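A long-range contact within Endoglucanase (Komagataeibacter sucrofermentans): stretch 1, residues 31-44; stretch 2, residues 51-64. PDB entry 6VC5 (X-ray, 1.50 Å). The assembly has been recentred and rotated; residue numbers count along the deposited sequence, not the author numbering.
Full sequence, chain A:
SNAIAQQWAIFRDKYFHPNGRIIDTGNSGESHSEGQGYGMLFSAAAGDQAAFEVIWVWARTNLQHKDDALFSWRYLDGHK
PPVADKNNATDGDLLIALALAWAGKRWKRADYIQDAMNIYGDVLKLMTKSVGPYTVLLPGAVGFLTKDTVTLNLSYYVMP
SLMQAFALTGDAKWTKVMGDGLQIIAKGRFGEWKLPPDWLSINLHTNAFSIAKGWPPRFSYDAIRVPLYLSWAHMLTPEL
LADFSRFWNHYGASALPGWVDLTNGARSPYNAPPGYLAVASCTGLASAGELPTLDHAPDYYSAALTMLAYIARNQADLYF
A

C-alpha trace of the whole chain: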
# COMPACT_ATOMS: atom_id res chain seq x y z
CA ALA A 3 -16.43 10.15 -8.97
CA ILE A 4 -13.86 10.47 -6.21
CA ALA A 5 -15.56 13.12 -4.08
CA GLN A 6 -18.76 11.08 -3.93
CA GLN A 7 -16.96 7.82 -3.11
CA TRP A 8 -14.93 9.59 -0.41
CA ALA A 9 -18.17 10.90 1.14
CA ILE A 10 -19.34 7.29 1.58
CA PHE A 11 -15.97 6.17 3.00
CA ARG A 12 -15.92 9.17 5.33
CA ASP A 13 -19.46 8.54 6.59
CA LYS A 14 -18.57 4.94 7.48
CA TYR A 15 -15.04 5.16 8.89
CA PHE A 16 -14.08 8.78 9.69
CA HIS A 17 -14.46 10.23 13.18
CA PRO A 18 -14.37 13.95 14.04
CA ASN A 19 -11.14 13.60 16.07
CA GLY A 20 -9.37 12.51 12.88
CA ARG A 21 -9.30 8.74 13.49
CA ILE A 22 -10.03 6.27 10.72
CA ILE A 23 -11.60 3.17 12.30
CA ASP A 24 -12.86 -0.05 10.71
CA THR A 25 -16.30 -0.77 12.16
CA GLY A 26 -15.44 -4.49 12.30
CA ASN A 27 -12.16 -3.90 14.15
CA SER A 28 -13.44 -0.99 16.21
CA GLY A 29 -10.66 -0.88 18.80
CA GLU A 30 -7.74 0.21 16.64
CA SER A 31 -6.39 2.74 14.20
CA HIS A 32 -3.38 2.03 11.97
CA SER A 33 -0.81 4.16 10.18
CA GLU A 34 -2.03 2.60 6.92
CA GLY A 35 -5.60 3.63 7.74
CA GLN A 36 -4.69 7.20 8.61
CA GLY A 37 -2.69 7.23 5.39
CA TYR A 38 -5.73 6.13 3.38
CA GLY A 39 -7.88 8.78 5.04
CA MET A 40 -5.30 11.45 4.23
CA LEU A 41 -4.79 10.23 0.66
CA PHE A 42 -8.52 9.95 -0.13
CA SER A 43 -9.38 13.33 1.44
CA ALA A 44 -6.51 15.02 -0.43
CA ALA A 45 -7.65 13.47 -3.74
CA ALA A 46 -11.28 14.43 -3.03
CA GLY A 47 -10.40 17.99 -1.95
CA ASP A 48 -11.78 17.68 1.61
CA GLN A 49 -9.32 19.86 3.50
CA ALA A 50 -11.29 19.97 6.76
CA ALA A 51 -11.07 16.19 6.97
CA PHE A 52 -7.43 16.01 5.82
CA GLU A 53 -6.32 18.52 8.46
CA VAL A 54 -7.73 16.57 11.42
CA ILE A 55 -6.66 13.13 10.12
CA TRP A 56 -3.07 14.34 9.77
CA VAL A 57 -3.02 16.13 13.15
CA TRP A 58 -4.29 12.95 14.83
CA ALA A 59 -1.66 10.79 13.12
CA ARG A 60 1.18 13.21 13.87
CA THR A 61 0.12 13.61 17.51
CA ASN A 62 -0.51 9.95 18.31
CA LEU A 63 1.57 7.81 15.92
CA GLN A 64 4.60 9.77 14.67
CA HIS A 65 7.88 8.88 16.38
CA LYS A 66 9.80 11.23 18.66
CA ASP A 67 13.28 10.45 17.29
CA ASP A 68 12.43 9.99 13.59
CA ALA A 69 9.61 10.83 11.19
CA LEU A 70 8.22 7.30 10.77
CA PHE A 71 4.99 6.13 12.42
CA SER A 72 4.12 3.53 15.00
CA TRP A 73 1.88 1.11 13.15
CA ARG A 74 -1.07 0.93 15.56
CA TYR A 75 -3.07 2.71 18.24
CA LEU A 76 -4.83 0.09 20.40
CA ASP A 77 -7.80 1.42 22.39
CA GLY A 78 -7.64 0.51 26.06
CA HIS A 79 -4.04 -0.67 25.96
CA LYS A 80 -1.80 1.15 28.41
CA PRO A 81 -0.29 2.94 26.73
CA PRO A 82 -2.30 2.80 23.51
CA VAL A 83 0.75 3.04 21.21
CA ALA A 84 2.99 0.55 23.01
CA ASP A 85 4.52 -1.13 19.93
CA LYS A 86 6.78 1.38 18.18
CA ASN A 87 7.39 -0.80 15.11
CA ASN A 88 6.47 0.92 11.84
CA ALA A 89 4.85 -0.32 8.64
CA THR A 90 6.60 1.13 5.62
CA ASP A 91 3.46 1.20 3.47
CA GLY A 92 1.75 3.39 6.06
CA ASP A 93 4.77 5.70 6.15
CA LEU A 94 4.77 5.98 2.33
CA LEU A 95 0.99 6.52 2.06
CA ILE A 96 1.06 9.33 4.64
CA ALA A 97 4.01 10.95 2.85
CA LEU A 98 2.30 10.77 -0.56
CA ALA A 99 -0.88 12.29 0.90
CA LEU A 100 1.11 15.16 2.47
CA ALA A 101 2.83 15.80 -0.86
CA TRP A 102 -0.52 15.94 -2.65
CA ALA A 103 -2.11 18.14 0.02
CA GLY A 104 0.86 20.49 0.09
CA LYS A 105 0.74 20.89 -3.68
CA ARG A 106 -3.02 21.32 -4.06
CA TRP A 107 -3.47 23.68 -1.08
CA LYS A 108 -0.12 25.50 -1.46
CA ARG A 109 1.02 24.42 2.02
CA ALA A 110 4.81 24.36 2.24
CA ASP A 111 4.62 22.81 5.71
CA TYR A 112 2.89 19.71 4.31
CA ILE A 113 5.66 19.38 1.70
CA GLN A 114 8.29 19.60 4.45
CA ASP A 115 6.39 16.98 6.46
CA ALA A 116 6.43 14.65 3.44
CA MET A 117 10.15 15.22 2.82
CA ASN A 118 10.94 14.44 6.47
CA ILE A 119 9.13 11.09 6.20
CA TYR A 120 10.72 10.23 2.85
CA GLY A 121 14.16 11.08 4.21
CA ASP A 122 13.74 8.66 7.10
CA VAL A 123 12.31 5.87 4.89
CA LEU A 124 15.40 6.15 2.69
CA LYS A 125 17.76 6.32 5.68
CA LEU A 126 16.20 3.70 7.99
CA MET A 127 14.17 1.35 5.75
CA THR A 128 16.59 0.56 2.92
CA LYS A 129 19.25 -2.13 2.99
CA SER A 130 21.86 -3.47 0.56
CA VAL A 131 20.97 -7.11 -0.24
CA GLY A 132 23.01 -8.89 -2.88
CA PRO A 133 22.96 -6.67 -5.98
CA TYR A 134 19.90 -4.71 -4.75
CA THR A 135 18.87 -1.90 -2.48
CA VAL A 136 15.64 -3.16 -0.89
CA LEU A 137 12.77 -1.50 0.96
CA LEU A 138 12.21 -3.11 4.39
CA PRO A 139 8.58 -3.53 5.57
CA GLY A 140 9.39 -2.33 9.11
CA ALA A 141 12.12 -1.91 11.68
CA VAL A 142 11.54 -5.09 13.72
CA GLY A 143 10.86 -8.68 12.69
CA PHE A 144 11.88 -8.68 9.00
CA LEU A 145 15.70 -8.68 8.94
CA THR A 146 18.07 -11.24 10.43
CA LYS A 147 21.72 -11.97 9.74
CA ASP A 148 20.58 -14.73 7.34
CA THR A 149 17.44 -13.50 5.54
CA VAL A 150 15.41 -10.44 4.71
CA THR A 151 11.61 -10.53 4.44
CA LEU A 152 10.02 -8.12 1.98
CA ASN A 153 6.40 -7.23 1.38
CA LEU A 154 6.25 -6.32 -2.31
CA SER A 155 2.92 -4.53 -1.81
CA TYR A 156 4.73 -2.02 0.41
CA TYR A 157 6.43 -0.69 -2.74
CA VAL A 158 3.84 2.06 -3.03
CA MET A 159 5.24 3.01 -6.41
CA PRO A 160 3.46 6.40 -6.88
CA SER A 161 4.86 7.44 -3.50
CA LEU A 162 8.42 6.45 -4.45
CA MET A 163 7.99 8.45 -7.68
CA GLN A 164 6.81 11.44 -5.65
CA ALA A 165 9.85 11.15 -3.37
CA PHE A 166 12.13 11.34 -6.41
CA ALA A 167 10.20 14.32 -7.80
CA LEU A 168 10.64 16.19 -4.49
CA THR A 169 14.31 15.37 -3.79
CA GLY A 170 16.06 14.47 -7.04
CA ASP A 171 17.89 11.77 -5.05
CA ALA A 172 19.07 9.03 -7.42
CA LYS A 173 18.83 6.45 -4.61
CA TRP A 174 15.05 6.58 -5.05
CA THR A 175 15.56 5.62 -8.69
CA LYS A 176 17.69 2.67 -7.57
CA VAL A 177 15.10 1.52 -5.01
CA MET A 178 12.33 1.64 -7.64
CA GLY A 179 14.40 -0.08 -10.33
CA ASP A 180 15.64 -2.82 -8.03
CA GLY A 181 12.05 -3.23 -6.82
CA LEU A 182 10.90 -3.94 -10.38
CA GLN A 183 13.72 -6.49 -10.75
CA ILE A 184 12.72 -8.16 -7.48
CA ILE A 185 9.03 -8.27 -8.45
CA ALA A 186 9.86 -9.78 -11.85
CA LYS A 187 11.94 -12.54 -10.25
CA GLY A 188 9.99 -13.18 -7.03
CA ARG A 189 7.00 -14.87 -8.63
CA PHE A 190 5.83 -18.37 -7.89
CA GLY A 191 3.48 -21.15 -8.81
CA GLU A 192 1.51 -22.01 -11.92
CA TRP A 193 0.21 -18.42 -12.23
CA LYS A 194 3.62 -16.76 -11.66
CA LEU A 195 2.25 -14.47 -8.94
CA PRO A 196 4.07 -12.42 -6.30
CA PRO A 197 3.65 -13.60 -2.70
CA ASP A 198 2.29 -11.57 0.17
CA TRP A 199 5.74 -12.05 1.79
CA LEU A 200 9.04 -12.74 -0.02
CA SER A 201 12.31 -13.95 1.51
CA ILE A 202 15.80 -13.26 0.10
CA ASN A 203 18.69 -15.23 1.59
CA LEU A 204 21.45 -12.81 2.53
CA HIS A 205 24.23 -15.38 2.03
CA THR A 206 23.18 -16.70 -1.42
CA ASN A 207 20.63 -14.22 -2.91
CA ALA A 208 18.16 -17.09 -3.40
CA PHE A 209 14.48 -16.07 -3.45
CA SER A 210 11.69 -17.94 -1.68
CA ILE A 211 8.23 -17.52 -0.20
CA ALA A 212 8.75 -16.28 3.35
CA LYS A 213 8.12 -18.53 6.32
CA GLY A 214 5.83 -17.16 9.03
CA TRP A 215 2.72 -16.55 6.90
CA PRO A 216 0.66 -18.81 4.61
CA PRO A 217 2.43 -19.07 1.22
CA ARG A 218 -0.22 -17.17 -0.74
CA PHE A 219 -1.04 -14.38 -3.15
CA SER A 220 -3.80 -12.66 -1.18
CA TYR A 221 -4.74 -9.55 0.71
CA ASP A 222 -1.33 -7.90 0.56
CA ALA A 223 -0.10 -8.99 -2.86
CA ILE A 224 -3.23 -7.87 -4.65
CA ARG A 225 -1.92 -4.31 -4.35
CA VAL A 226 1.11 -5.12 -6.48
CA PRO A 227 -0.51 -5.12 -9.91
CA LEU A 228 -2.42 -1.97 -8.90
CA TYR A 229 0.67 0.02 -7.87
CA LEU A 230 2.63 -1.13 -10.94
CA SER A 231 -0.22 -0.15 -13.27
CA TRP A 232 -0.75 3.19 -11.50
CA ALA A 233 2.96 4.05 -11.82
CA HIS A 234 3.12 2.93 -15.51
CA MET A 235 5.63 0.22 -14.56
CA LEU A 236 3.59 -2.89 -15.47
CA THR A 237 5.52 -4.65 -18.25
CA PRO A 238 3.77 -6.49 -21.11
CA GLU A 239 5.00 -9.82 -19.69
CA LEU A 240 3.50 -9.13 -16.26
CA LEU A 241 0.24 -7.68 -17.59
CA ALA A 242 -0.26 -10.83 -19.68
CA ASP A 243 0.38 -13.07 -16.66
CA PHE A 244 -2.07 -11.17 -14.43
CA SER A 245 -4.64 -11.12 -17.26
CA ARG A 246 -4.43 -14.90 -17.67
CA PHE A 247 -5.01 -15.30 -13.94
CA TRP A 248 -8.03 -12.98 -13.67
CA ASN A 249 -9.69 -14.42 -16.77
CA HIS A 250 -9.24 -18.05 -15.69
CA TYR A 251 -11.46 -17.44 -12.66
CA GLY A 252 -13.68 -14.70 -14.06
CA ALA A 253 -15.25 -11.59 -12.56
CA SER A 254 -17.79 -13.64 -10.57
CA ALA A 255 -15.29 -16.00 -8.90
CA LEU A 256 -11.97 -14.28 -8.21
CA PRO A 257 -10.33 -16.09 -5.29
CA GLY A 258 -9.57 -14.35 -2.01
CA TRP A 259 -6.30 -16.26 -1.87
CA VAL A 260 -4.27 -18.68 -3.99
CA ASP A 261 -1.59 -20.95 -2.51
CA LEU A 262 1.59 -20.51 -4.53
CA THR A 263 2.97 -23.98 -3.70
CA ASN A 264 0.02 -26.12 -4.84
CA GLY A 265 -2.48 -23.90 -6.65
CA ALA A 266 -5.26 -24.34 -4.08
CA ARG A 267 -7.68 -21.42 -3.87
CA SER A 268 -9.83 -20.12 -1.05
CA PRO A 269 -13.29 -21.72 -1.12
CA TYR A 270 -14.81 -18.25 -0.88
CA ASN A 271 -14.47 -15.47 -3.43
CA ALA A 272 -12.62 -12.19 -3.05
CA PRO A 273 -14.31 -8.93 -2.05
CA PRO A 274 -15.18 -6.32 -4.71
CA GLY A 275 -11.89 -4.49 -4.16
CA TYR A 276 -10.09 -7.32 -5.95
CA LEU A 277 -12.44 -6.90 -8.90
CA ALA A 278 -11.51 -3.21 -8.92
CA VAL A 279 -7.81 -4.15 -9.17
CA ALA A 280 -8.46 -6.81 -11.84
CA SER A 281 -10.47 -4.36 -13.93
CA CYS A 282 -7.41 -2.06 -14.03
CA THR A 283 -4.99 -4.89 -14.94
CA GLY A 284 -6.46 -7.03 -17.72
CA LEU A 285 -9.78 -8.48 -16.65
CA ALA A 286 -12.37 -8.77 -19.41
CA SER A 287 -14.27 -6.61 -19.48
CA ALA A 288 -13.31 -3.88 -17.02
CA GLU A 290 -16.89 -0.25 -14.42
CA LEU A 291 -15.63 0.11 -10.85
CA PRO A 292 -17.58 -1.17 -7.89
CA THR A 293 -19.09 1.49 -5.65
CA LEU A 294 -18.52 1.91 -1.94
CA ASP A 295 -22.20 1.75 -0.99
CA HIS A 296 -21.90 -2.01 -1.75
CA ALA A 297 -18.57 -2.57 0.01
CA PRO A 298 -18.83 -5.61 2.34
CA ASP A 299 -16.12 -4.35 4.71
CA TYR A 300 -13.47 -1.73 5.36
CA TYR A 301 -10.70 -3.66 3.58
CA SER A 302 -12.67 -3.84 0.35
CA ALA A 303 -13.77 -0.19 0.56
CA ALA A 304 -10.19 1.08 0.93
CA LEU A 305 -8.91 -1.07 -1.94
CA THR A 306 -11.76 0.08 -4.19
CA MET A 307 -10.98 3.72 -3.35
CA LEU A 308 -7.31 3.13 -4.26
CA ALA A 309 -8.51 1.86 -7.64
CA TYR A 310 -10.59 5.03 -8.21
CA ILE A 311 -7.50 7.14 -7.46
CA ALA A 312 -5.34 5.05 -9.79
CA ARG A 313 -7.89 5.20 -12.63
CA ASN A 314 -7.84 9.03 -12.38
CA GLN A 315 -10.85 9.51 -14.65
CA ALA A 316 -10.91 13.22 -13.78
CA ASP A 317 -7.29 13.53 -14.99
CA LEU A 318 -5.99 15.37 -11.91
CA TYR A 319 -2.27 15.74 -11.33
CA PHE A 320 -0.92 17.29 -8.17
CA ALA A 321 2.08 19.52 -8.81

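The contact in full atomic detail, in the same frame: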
# COMPACT_ATOMS: atom_id res chain seq x y z
N SER A 31 -6.69 1.95 15.39
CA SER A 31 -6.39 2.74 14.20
C SER A 31 -4.96 2.43 13.82
O SER A 31 -4.13 2.13 14.67
CB SER A 31 -6.54 4.24 14.45
OG SER A 31 -7.91 4.63 14.50
N HIS A 32 -4.67 2.46 12.52
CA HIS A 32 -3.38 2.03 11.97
C HIS A 32 -2.76 3.17 11.18
O HIS A 32 -3.46 4.02 10.69
CB HIS A 32 -3.56 0.84 11.02
CG HIS A 32 -4.05 -0.40 11.68
ND1 HIS A 32 -5.18 -1.06 11.27
CD2 HIS A 32 -3.56 -1.11 12.73
CE1 HIS A 32 -5.37 -2.12 12.04
NE2 HIS A 32 -4.41 -2.17 12.94
N SER A 33 -1.44 3.16 11.04
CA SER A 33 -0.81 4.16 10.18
C SER A 33 -1.29 4.02 8.74
O SER A 33 -1.46 5.02 8.04
CB SER A 33 0.72 4.11 10.28
OG SER A 33 1.24 2.87 9.80
N GLU A 34 -1.53 2.79 8.28
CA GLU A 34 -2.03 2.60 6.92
C GLU A 34 -3.42 3.22 6.78
O GLU A 34 -3.72 3.86 5.76
CB GLU A 34 -2.06 1.11 6.60
CG GLU A 34 -2.60 0.74 5.22
CD GLU A 34 -2.66 -0.77 4.99
OE1 GLU A 34 -2.31 -1.54 5.93
OE2 GLU A 34 -3.04 -1.19 3.88
N GLY A 35 -4.26 3.06 7.80
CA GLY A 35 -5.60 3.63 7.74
C GLY A 35 -5.62 5.14 7.78
O GLY A 35 -6.40 5.78 7.07
N GLN A 36 -4.79 5.74 8.63
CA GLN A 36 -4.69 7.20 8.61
C GLN A 36 -4.16 7.66 7.26
O GLN A 36 -4.63 8.67 6.69
CB GLN A 36 -3.77 7.68 9.74
CG GLN A 36 -4.23 7.31 11.16
CD GLN A 36 -5.60 7.85 11.49
OE1 GLN A 36 -6.52 7.09 11.79
NE2 GLN A 36 -5.75 9.18 11.44
N GLY A 37 -3.22 6.90 6.69
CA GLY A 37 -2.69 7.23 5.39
C GLY A 37 -3.75 7.19 4.30
O GLY A 37 -3.78 8.06 3.43
N TYR A 38 -4.62 6.18 4.34
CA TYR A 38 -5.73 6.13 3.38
C TYR A 38 -6.66 7.32 3.56
O TYR A 38 -7.10 7.93 2.58
CB TYR A 38 -6.52 4.82 3.51
CG TYR A 38 -5.79 3.58 3.02
CD1 TYR A 38 -4.96 3.63 1.91
CD2 TYR A 38 -5.97 2.38 3.67
CE1 TYR A 38 -4.30 2.49 1.48
CE2 TYR A 38 -5.32 1.24 3.25
CZ TYR A 38 -4.48 1.30 2.16
OH TYR A 38 -3.83 0.14 1.75
N GLY A 39 -7.01 7.64 4.81
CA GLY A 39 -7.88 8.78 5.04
C GLY A 39 -7.29 10.07 4.51
O GLY A 39 -7.98 10.87 3.87
N MET A 40 -5.98 10.26 4.74
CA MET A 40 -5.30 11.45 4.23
C MET A 40 -5.23 11.44 2.71
O MET A 40 -5.49 12.46 2.05
CB MET A 40 -3.90 11.50 4.86
CG MET A 40 -3.92 11.83 6.34
SD MET A 40 -2.26 11.59 7.08
CE MET A 40 -1.30 12.91 6.25
N LEU A 41 -4.91 10.29 2.12
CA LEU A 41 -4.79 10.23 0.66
C LEU A 41 -6.14 10.47 -0.01
O LEU A 41 -6.23 11.20 -1.01
CB LEU A 41 -4.22 8.87 0.24
CG LEU A 41 -3.79 8.73 -1.22
CD1 LEU A 41 -2.49 9.48 -1.44
CD2 LEU A 41 -3.65 7.27 -1.61
N PHE A 42 -7.20 9.82 0.49
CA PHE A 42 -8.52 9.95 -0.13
C PHE A 42 -9.07 11.37 0.04
O PHE A 42 -9.68 11.91 -0.89
CB PHE A 42 -9.51 8.95 0.46
CG PHE A 42 -9.09 7.49 0.36
CD1 PHE A 42 -8.10 7.07 -0.51
CD2 PHE A 42 -9.71 6.55 1.17
CE1 PHE A 42 -7.73 5.72 -0.59
CE2 PHE A 42 -9.35 5.21 1.10
CZ PHE A 42 -8.35 4.80 0.22
N SER A 43 -8.90 11.97 1.22
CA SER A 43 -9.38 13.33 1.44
C SER A 43 -8.59 14.35 0.62
O SER A 43 -9.17 15.32 0.12
CB SER A 43 -9.38 13.67 2.94
OG SER A 43 -8.08 13.66 3.49
N ALA A 44 -7.28 14.13 0.45
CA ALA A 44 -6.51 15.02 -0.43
C ALA A 44 -6.98 14.90 -1.88
O ALA A 44 -7.16 15.91 -2.57
CB ALA A 44 -5.02 14.68 -0.33
N ALA A 51 -11.35 17.54 6.52
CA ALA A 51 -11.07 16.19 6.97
C ALA A 51 -9.57 15.91 6.98
O ALA A 51 -9.05 15.36 7.96
CB ALA A 51 -11.80 15.17 6.09
N PHE A 52 -8.87 16.27 5.90
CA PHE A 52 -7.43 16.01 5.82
C PHE A 52 -6.72 16.56 7.04
O PHE A 52 -5.91 15.87 7.67
CB PHE A 52 -6.84 16.64 4.55
CG PHE A 52 -5.36 16.39 4.41
CD1 PHE A 52 -4.91 15.30 3.67
CD2 PHE A 52 -4.42 17.18 5.07
CE1 PHE A 52 -3.55 15.03 3.55
CE2 PHE A 52 -3.06 16.89 4.98
CZ PHE A 52 -2.63 15.82 4.22
N GLU A 53 -7.03 17.82 7.39
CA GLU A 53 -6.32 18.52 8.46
C GLU A 53 -6.38 17.76 9.77
O GLU A 53 -5.36 17.57 10.45
CB GLU A 53 -6.91 19.93 8.62
CG GLU A 53 -5.95 20.98 9.18
CD GLU A 53 -6.15 22.36 8.55
OE1 GLU A 53 -5.34 23.28 8.82
OE2 GLU A 53 -7.11 22.53 7.76
N VAL A 54 -7.58 17.28 10.15
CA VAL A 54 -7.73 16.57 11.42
C VAL A 54 -7.15 15.15 11.37
O VAL A 54 -6.64 14.65 12.37
CB VAL A 54 -9.17 16.61 11.96
CG1 VAL A 54 -9.61 18.06 12.25
CG2 VAL A 54 -10.14 15.91 11.03
N ILE A 55 -7.25 14.47 10.22
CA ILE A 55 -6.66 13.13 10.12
C ILE A 55 -5.15 13.19 10.27
O ILE A 55 -4.55 12.39 11.00
CB ILE A 55 -7.08 12.45 8.80
CG1 ILE A 55 -8.60 12.33 8.70
CG2 ILE A 55 -6.41 11.07 8.70
CD1 ILE A 55 -9.08 12.07 7.28
N TRP A 56 -4.51 14.17 9.62
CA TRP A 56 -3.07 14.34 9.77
C TRP A 56 -2.68 14.75 11.19
O TRP A 56 -1.74 14.20 11.76
CB TRP A 56 -2.55 15.33 8.73
CG TRP A 56 -1.14 15.81 8.95
CD1 TRP A 56 -0.71 17.11 8.93
CD2 TRP A 56 0.04 15.02 9.19
NE1 TRP A 56 0.63 17.18 9.15
CE2 TRP A 56 1.12 15.91 9.33
CE3 TRP A 56 0.28 13.64 9.34
CZ2 TRP A 56 2.43 15.48 9.58
CZ3 TRP A 56 1.59 13.22 9.59
CH2 TRP A 56 2.64 14.14 9.71
N VAL A 57 -3.37 15.73 11.79
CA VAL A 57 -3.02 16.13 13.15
C VAL A 57 -3.14 14.95 14.11
O VAL A 57 -2.28 14.75 14.98
CB VAL A 57 -3.85 17.35 13.61
CG1 VAL A 57 -3.68 17.58 15.09
CG2 VAL A 57 -3.40 18.58 12.84
N TRP A 58 -4.18 14.12 13.96
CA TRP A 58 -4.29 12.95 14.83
C TRP A 58 -3.12 12.00 14.63
O TRP A 58 -2.52 11.53 15.61
CB TRP A 58 -5.62 12.22 14.62
CG TRP A 58 -5.87 11.21 15.71
CD1 TRP A 58 -6.53 11.41 16.88
CD2 TRP A 58 -5.38 9.85 15.75
NE1 TRP A 58 -6.52 10.25 17.64
CE2 TRP A 58 -5.81 9.29 16.97
CE3 TRP A 58 -4.64 9.06 14.87
CZ2 TRP A 58 -5.52 7.96 17.32
CZ3 TRP A 58 -4.35 7.74 15.23
CH2 TRP A 58 -4.79 7.22 16.44
N ALA A 59 -2.76 11.72 13.38
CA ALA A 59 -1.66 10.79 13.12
C ALA A 59 -0.33 11.33 13.63
O ALA A 59 0.48 10.59 14.20
CB ALA A 59 -1.56 10.49 11.63
N ARG A 60 -0.07 12.62 13.40
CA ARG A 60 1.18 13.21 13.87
C ARG A 60 1.26 13.18 15.38
O ARG A 60 2.30 12.83 15.96
CB ARG A 60 1.27 14.65 13.35
CG ARG A 60 2.61 15.31 13.60
CD ARG A 60 2.55 16.77 13.15
NE ARG A 60 1.67 17.56 14.00
CZ ARG A 60 1.02 18.66 13.61
NH1 ARG A 60 1.16 19.10 12.37
NH2 ARG A 60 0.23 19.30 14.46
N THR A 61 0.15 13.52 16.05
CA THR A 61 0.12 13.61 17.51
C THR A 61 0.26 12.24 18.16
O THR A 61 0.97 12.09 19.16
CB THR A 61 -1.19 14.26 17.94
OG1 THR A 61 -1.26 15.58 17.39
CG2 THR A 61 -1.30 14.32 19.47
N ASN A 62 -0.39 11.22 17.61
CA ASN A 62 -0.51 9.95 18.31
C ASN A 62 0.40 8.85 17.79
O ASN A 62 0.75 7.95 18.57
CB ASN A 62 -1.96 9.45 18.27
CG ASN A 62 -2.88 10.31 19.10
OD1 ASN A 62 -2.96 10.17 20.32
ND2 ASN A 62 -3.58 11.24 18.44
N LEU A 63 0.79 8.89 16.52
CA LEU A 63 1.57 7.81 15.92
C LEU A 63 2.99 8.19 15.53
O LEU A 63 3.86 7.32 15.53
CB LEU A 63 0.87 7.24 14.67
CG LEU A 63 -0.52 6.61 14.88
CD1 LEU A 63 -1.05 6.13 13.52
CD2 LEU A 63 -0.44 5.48 15.89
N GLN A 64 3.26 9.45 15.16
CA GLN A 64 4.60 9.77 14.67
C GLN A 64 5.65 9.64 15.78
O GLN A 64 5.41 10.02 16.93
CB GLN A 64 4.65 11.15 14.02
CG GLN A 64 5.94 11.32 13.20
CD GLN A 64 5.91 12.56 12.33
OE1 GLN A 64 5.49 13.63 12.77
NE2 GLN A 64 6.36 12.42 11.08

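The two stretches form a helical hairpin. Stretch 1 enters as a strand at S31 and H32, with H32 at the N-cap position, and is helical from S33 to A44, where the helix continues onward. Stretch 2 is helical from A51 to N62, in a helix that begins before A51. The helices run nearly antiparallel, with 158° between their N-to-C directions. Their axes come within 8.8 Å of each other. The start of the first helix therefore lies beside the end of the second: S33 CA is 7.2 Å from L63 CA. Near the other end the backbones are closer, and M40 CA is 5.3 Å from F52 CA. Together the two stretches bury 607 Å².

Each helix is held by its own backbone hydrogen bonds, such as M40 N to Q36 O (2.9 Å) and A59 N to I55 O (3.1 Å). Main-chain polar groups are thus largely satisfied within each helix. The contact between the helices is mostly apolar.

The central packing feature is I55. Its side chain is a knob in a hole formed by Q36, G39, M40 and S43. G39 has no side chain, so I55 CD1 can lie 3.8 Å from G39 O. A CB on G39 would point toward stretch 2 and sit only 3.4 Å from I55 CD1, which is tight. On the same knob, I55 CG2 meets M40 CG at 3.5 Å.

M40 has the largest area covered by the other stretch. Its CB points sideways, but the end of the chain comes nearer to stretch 2. M40 CB packs against F52 CE1 at 3.8 Å, and M40 CE reaches W56 CE3 at 3.5 Å. The sulfur also lies near this indole: M40 SD is 5.2 Å from the centroid of the W56 six-membered ring, in an oblique approach. A44 CB adds an apolar contact to F52 CD1 at 4.0 Å.

At the other end, L63 points toward stretch 1. L63 CD1 is 3.9 Å from S33 CA and 4.1 Å from Q36 CG, so the aliphatic part of the glutamine joins the apolar packing. Q36 CB also meets A59 CB at 4.0 Å. S31 CB lies 4.0 Å from W58 CH2.

Polar contacts across the interface are few. The sole hydrogen bond between the stretches runs from Q36 NE2 to I55 O at 3.5 Å. It is weak, with an N-H...acceptor angle of 136°. The I55 carbonyl also accepts the helical bond from A59 N, and Q36 NE2 is hydrogen-bonded elsewhere in the structure. Q36 NE2 also lies 3.6 Å from W58 CE3, oblique to the ring.

The F52 ring meets polar atoms at its edge, near its plane. M40 O is 3.3 Å from F52 CD1, placing a carbonyl oxygen beside the slightly positive rim of the ring. S43 OG is also at this edge, and it lies 3.4 Å from F52 CA. The CB of S43 points toward stretch 2, and S43 OG is also 3.4 Å from F52 CB.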